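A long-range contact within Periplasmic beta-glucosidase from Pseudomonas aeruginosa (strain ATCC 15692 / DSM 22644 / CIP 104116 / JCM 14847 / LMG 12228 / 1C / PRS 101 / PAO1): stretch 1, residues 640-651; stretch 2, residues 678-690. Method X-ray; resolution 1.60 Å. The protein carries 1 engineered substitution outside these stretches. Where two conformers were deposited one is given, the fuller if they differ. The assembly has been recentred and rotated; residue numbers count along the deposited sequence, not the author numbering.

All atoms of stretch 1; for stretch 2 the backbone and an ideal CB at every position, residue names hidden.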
# COMPACT_ATOMS: atom_id res chain seq x y z
N ARG A 640 -31.46 -2.77 20.40
CA ARG A 640 -31.44 -2.29 21.78
C ARG A 640 -30.43 -3.04 22.62
O ARG A 640 -30.33 -4.29 22.56
CB ARG A 640 -32.82 -2.44 22.43
CG ARG A 640 -33.84 -1.46 21.88
CD ARG A 640 -35.16 -1.53 22.65
NE ARG A 640 -36.12 -0.70 21.94
CZ ARG A 640 -36.88 0.25 22.49
NH1 ARG A 640 -36.86 0.47 23.80
NH2 ARG A 640 -37.69 0.95 21.72
N VAL A 641 -29.75 -2.27 23.45
CA VAL A 641 -28.83 -2.84 24.44
C VAL A 641 -28.85 -1.92 25.66
O VAL A 641 -29.03 -0.71 25.49
CB VAL A 641 -27.44 -2.98 23.81
CG1 VAL A 641 -26.77 -1.63 23.56
CG2 VAL A 641 -26.59 -3.93 24.57
N THR A 642 -28.66 -2.50 26.84
CA THR A 642 -28.51 -1.70 28.07
C THR A 642 -27.04 -1.65 28.43
O THR A 642 -26.43 -2.72 28.62
CB THR A 642 -29.38 -2.23 29.22
OG1 THR A 642 -30.71 -2.13 28.70
CG2 THR A 642 -29.27 -1.39 30.48
N LEU A 643 -26.54 -0.44 28.62
CA LEU A 643 -25.17 -0.20 29.13
C LEU A 643 -25.23 0.06 30.63
O LEU A 643 -26.05 0.92 31.04
CB LEU A 643 -24.59 1.00 28.40
CG LEU A 643 -23.22 1.46 28.88
CD1 LEU A 643 -22.13 0.47 28.50
CD2 LEU A 643 -22.90 2.85 28.36
N SER A 644 -24.34 -0.55 31.39
CA SER A 644 -24.23 -0.34 32.86
C SER A 644 -22.80 0.00 33.24
O SER A 644 -21.85 -0.55 32.66
CB SER A 644 -24.69 -1.57 33.61
OG SER A 644 -25.96 -1.97 33.17
N ASN A 645 -22.63 0.88 34.21
CA ASN A 645 -21.34 1.13 34.84
C ASN A 645 -21.26 0.15 36.01
O ASN A 645 -22.00 0.32 37.00
CB ASN A 645 -21.22 2.59 35.27
CG ASN A 645 -19.90 2.96 35.88
OD1 ASN A 645 -19.17 2.08 36.35
ND2 ASN A 645 -19.59 4.24 35.92
N SER A 646 -20.43 -0.87 35.85
CA SER A 646 -20.34 -1.96 36.85
C SER A 646 -19.10 -1.79 37.73
O SER A 646 -18.75 -2.76 38.46
CB SER A 646 -20.39 -3.30 36.14
OG SER A 646 -19.39 -3.37 35.15
N GLY A 647 -18.44 -0.63 37.72
CA GLY A 647 -17.27 -0.31 38.54
C GLY A 647 -17.55 0.74 39.61
O GLY A 647 -18.72 1.00 39.94
N LYS A 648 -16.53 1.43 40.08
CA LYS A 648 -16.63 2.31 41.26
C LYS A 648 -16.45 3.79 40.94
O LYS A 648 -16.57 4.62 41.86
CB LYS A 648 -15.58 1.86 42.28
CG LYS A 648 -15.66 0.39 42.68
CD LYS A 648 -14.31 -0.17 43.10
CE LYS A 648 -14.44 -1.53 43.76
NZ LYS A 648 -13.11 -2.08 44.08
N ARG A 649 -16.19 4.18 39.69
CA ARG A 649 -16.00 5.60 39.35
C ARG A 649 -16.96 5.92 38.22
O ARG A 649 -17.19 5.09 37.37
CB ARG A 649 -14.57 5.91 38.90
CG ARG A 649 -13.55 5.64 40.00
CD ARG A 649 -12.17 5.77 39.43
NE ARG A 649 -11.18 5.61 40.46
CZ ARG A 649 -10.71 6.61 41.21
NH1 ARG A 649 -11.08 7.87 40.98
NH2 ARG A 649 -9.83 6.33 42.15
N ALA A 650 -17.48 7.14 38.25
CA ALA A 650 -18.25 7.67 37.13
C ALA A 650 -17.35 7.69 35.90
O ALA A 650 -16.16 7.93 36.01
CB ALA A 650 -18.75 9.05 37.46
N GLY A 651 -17.94 7.48 34.74
CA GLY A 651 -17.17 7.65 33.50
C GLY A 651 -18.03 7.42 32.29
O GLY A 651 -19.13 6.82 32.39
N UNK A 678 -22.16 7.85 22.83
CA UNK A 678 -21.28 8.08 23.98
C UNK A 678 -22.18 8.36 25.18
O UNK A 678 -23.05 9.24 25.10
CB UNK A 678 -20.31 9.23 23.73
N UNK A 679 -21.90 7.67 26.28
CA UNK A 679 -22.77 7.69 27.47
C UNK A 679 -21.91 7.86 28.69
O UNK A 679 -21.01 7.02 28.91
CB UNK A 679 -23.61 6.42 27.58
N UNK A 680 -22.25 8.87 29.49
CA UNK A 680 -21.62 9.11 30.80
C UNK A 680 -22.48 8.48 31.89
O UNK A 680 -23.70 8.75 31.95
CB UNK A 680 -21.44 10.61 31.06
N UNK A 681 -21.91 7.61 32.71
CA UNK A 681 -22.70 6.89 33.74
C UNK A 681 -22.04 6.99 35.09
O UNK A 681 -20.81 6.83 35.24
CB UNK A 681 -22.88 5.42 33.37
N UNK A 682 -22.84 7.24 36.12
CA UNK A 682 -22.34 7.07 37.47
C UNK A 682 -22.21 5.57 37.75
O UNK A 682 -22.87 4.74 37.12
CB UNK A 682 -23.26 7.75 38.49
N UNK A 683 -21.47 5.16 38.79
CA UNK A 683 -21.44 3.77 39.22
C UNK A 683 -22.84 3.20 39.49
O UNK A 683 -23.65 3.86 40.13
CB UNK A 683 -20.58 3.64 40.48
N UNK A 684 -23.12 2.02 38.93
CA UNK A 684 -24.42 1.35 39.01
C UNK A 684 -25.52 1.97 38.17
O UNK A 684 -26.63 1.43 38.22
CB UNK A 684 -24.88 1.32 40.47
N UNK A 685 -25.26 3.02 37.40
CA UNK A 685 -26.25 3.59 36.46
C UNK A 685 -26.32 2.71 35.21
O UNK A 685 -25.29 2.17 34.79
CB UNK A 685 -25.89 5.03 36.08
N UNK A 686 -27.51 2.66 34.64
CA UNK A 686 -27.80 1.97 33.35
C UNK A 686 -28.46 2.94 32.39
O UNK A 686 -29.09 3.91 32.83
CB UNK A 686 -28.70 0.75 33.56
N UNK A 687 -28.23 2.72 31.11
CA UNK A 687 -28.91 3.47 30.05
C UNK A 687 -29.31 2.46 28.99
O UNK A 687 -28.44 1.69 28.54
CB UNK A 687 -28.03 4.57 29.47
N UNK A 688 -30.59 2.47 28.62
CA UNK A 688 -31.07 1.72 27.44
C UNK A 688 -30.67 2.53 26.22
O UNK A 688 -30.95 3.73 26.12
CB UNK A 688 -32.58 1.48 27.48
N UNK A 689 -29.94 1.89 25.34
CA UNK A 689 -29.49 2.52 24.08
C UNK A 689 -30.33 1.89 22.99
O UNK A 689 -30.49 0.62 22.96
CB UNK A 689 -27.99 2.33 23.82
N UNK A 690 -30.92 2.75 22.17
CA UNK A 690 -31.74 2.33 21.02
C UNK A 690 -31.07 2.88 19.77
O UNK A 690 -30.94 4.11 19.66
CB UNK A 690 -33.18 2.82 21.14

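Position 678 points its CB away from stretch 1, with nothing of it within 5.5 Å. Stretch 1 sets no preference here. The residue is Lys678, and it makes no contact with stretch 1.

At 679 the CB points toward stretch 1 and lies 3.7 Å from Leu643 CD2. An apolar side chain suits it, branched or not. It is Val679, whose CB packs on that methyl.

Position 680 points sideways, its ideal CB 4.6 Å from Gly651 O. Many side chains would do. Met680 turns its end back, placing SD 3.4 Å from Gly651 C.

At 681 the backbone pairs with Gly651 in a short antiparallel ladder: Gly651 N donates to the O of 681 at 3.0 Å, and the N of 681 to Gly651 O at 2.9 Å. Asn645 ND2 also reaches that O, at 2.9 Å. The CB is 3.8 Å from Asn645 CB, on the same side of the sheet as Leu643, so an apolar residue fits. Leu681 sets CD1 3.6 Å from Leu643 CD2.

Position 682 points away and begins a type II turn ending at 685. Polar residues would suit it. Glu682 bends so that OE2 comes 3.5 Å from Ala650 CB.

At 683 phi is -53° and psi 131°, well suited to proline at the second place of such a turn. The ideal CB is tight against Gly647 O, at 3.3 Å. Pro683 lays its ring along the 647-650 loop, with CG 3.6 Å from Lys648 O and CD 4.2 Å from Ala650 CB.

Position 684 has phi 73°, which favours glycine; asparagine is another common choice. Gly684 N donates to Asn645 O at 2.8 Å.

Position 685 points sideways, its ideal CB 5.3 Å from Asn645 CB, and tolerates many side chains. Its backbone O accepts from Asn645 N at 3.0 Å. Glu685 uses OE2 to accept from Glu682 N at 2.8 Å, bracing the turn.

At 686 the CB is 3.9 Å from Ser644 OG and 3.8 Å from Thr642 CG2. A small polar residue, serine or threonine, suits it. Ser686 OG hydrogen-bonds Ser644 OG at 2.9 Å.

Position 687 pairs with Leu643 through two backbone hydrogen bonds. Its CB lies on Leu643's side of the sheet, but 4.4 Å from Leu643 O, and a long chain could lead off. Arg687 does so; its NH2 makes a long salt bridge to Glu685 OE1, 3.8 Å.

At 688 the CB shares a face with Thr642 and Arg640, whose guanidinium invites an acid; glutamine is also plausible. Glu688 OE1 forms a salt bridge with Arg640 NH1 at 2.5 Å, though the hydrogen bond is weak. A water links Glu688 OE2 to Thr642 OG1.

Position 689 lies beside Val641 and Leu643, and an apolar chain suits it; valine, isoleucine, leucine or methionine could serve. Ile689 CD1 meets Leu643 CB at 3.7 Å.

At 690 the CB is 4.4 Å from Arg640 CG; apolar or beta-branched residues fit. Val690 sets CG2 over one guanidinium face, 3.9 Å from Arg640 CZ.

Stretch 2 678-690: KVMLEPGESREIV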
# COMPACT_ATOMS: atom_id res chain seq x y z
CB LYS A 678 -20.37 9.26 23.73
CG LYS A 678 -19.41 9.46 24.87
CD LYS A 678 -18.40 10.46 24.50
CE LYS A 678 -17.17 10.49 25.37
NZ LYS A 678 -16.62 11.85 25.11
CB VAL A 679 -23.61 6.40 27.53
CG1 VAL A 679 -24.55 6.46 28.69
CG2 VAL A 679 -24.33 6.14 26.21
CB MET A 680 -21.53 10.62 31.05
CG MET A 680 -21.18 11.00 32.46
SD MET A 680 -19.58 10.41 33.01
CE MET A 680 -18.59 11.61 32.13
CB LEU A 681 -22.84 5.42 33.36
CG LEU A 681 -23.65 5.13 32.11
CD1 LEU A 681 -23.53 3.66 31.83
CD2 LEU A 681 -25.10 5.52 32.22
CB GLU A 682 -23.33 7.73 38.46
CG GLU A 682 -23.54 9.22 38.24
CD GLU A 682 -22.40 10.10 38.70
OE1 GLU A 682 -22.48 11.30 38.47
OE2 GLU A 682 -21.52 9.61 39.44
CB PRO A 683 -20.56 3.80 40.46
CG PRO A 683 -19.76 5.06 40.31
CD PRO A 683 -20.64 6.04 39.61
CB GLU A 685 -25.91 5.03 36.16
CG GLU A 685 -27.00 5.80 35.46
CD GLU A 685 -26.65 7.24 35.12
OE1 GLU A 685 -27.47 7.81 34.36
OE2 GLU A 685 -25.56 7.78 35.53
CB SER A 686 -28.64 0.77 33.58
OG SER A 686 -27.94 -0.21 34.31
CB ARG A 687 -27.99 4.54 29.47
CG ARG A 687 -28.61 5.44 28.40
CD ARG A 687 -29.32 6.68 28.95
NE ARG A 687 -28.51 7.37 29.96
CZ ARG A 687 -27.67 8.37 29.73
NH1 ARG A 687 -27.55 8.89 28.52
NH2 ARG A 687 -26.96 8.86 30.74
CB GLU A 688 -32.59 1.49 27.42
CG GLU A 688 -32.92 0.51 26.26
CD GLU A 688 -34.26 -0.19 26.11
OE1 GLU A 688 -35.23 0.46 25.70
OE2 GLU A 688 -34.30 -1.43 26.26
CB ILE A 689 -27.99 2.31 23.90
CG1 ILE A 689 -27.26 2.99 25.07
CG2 ILE A 689 -27.53 2.86 22.58
CD1 ILE A 689 -25.90 2.52 25.29
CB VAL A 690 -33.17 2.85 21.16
CG1 VAL A 690 -34.02 2.33 20.03
CG2 VAL A 690 -33.74 2.50 22.52
O HOH W 1 -31.84 -3.10 26.25
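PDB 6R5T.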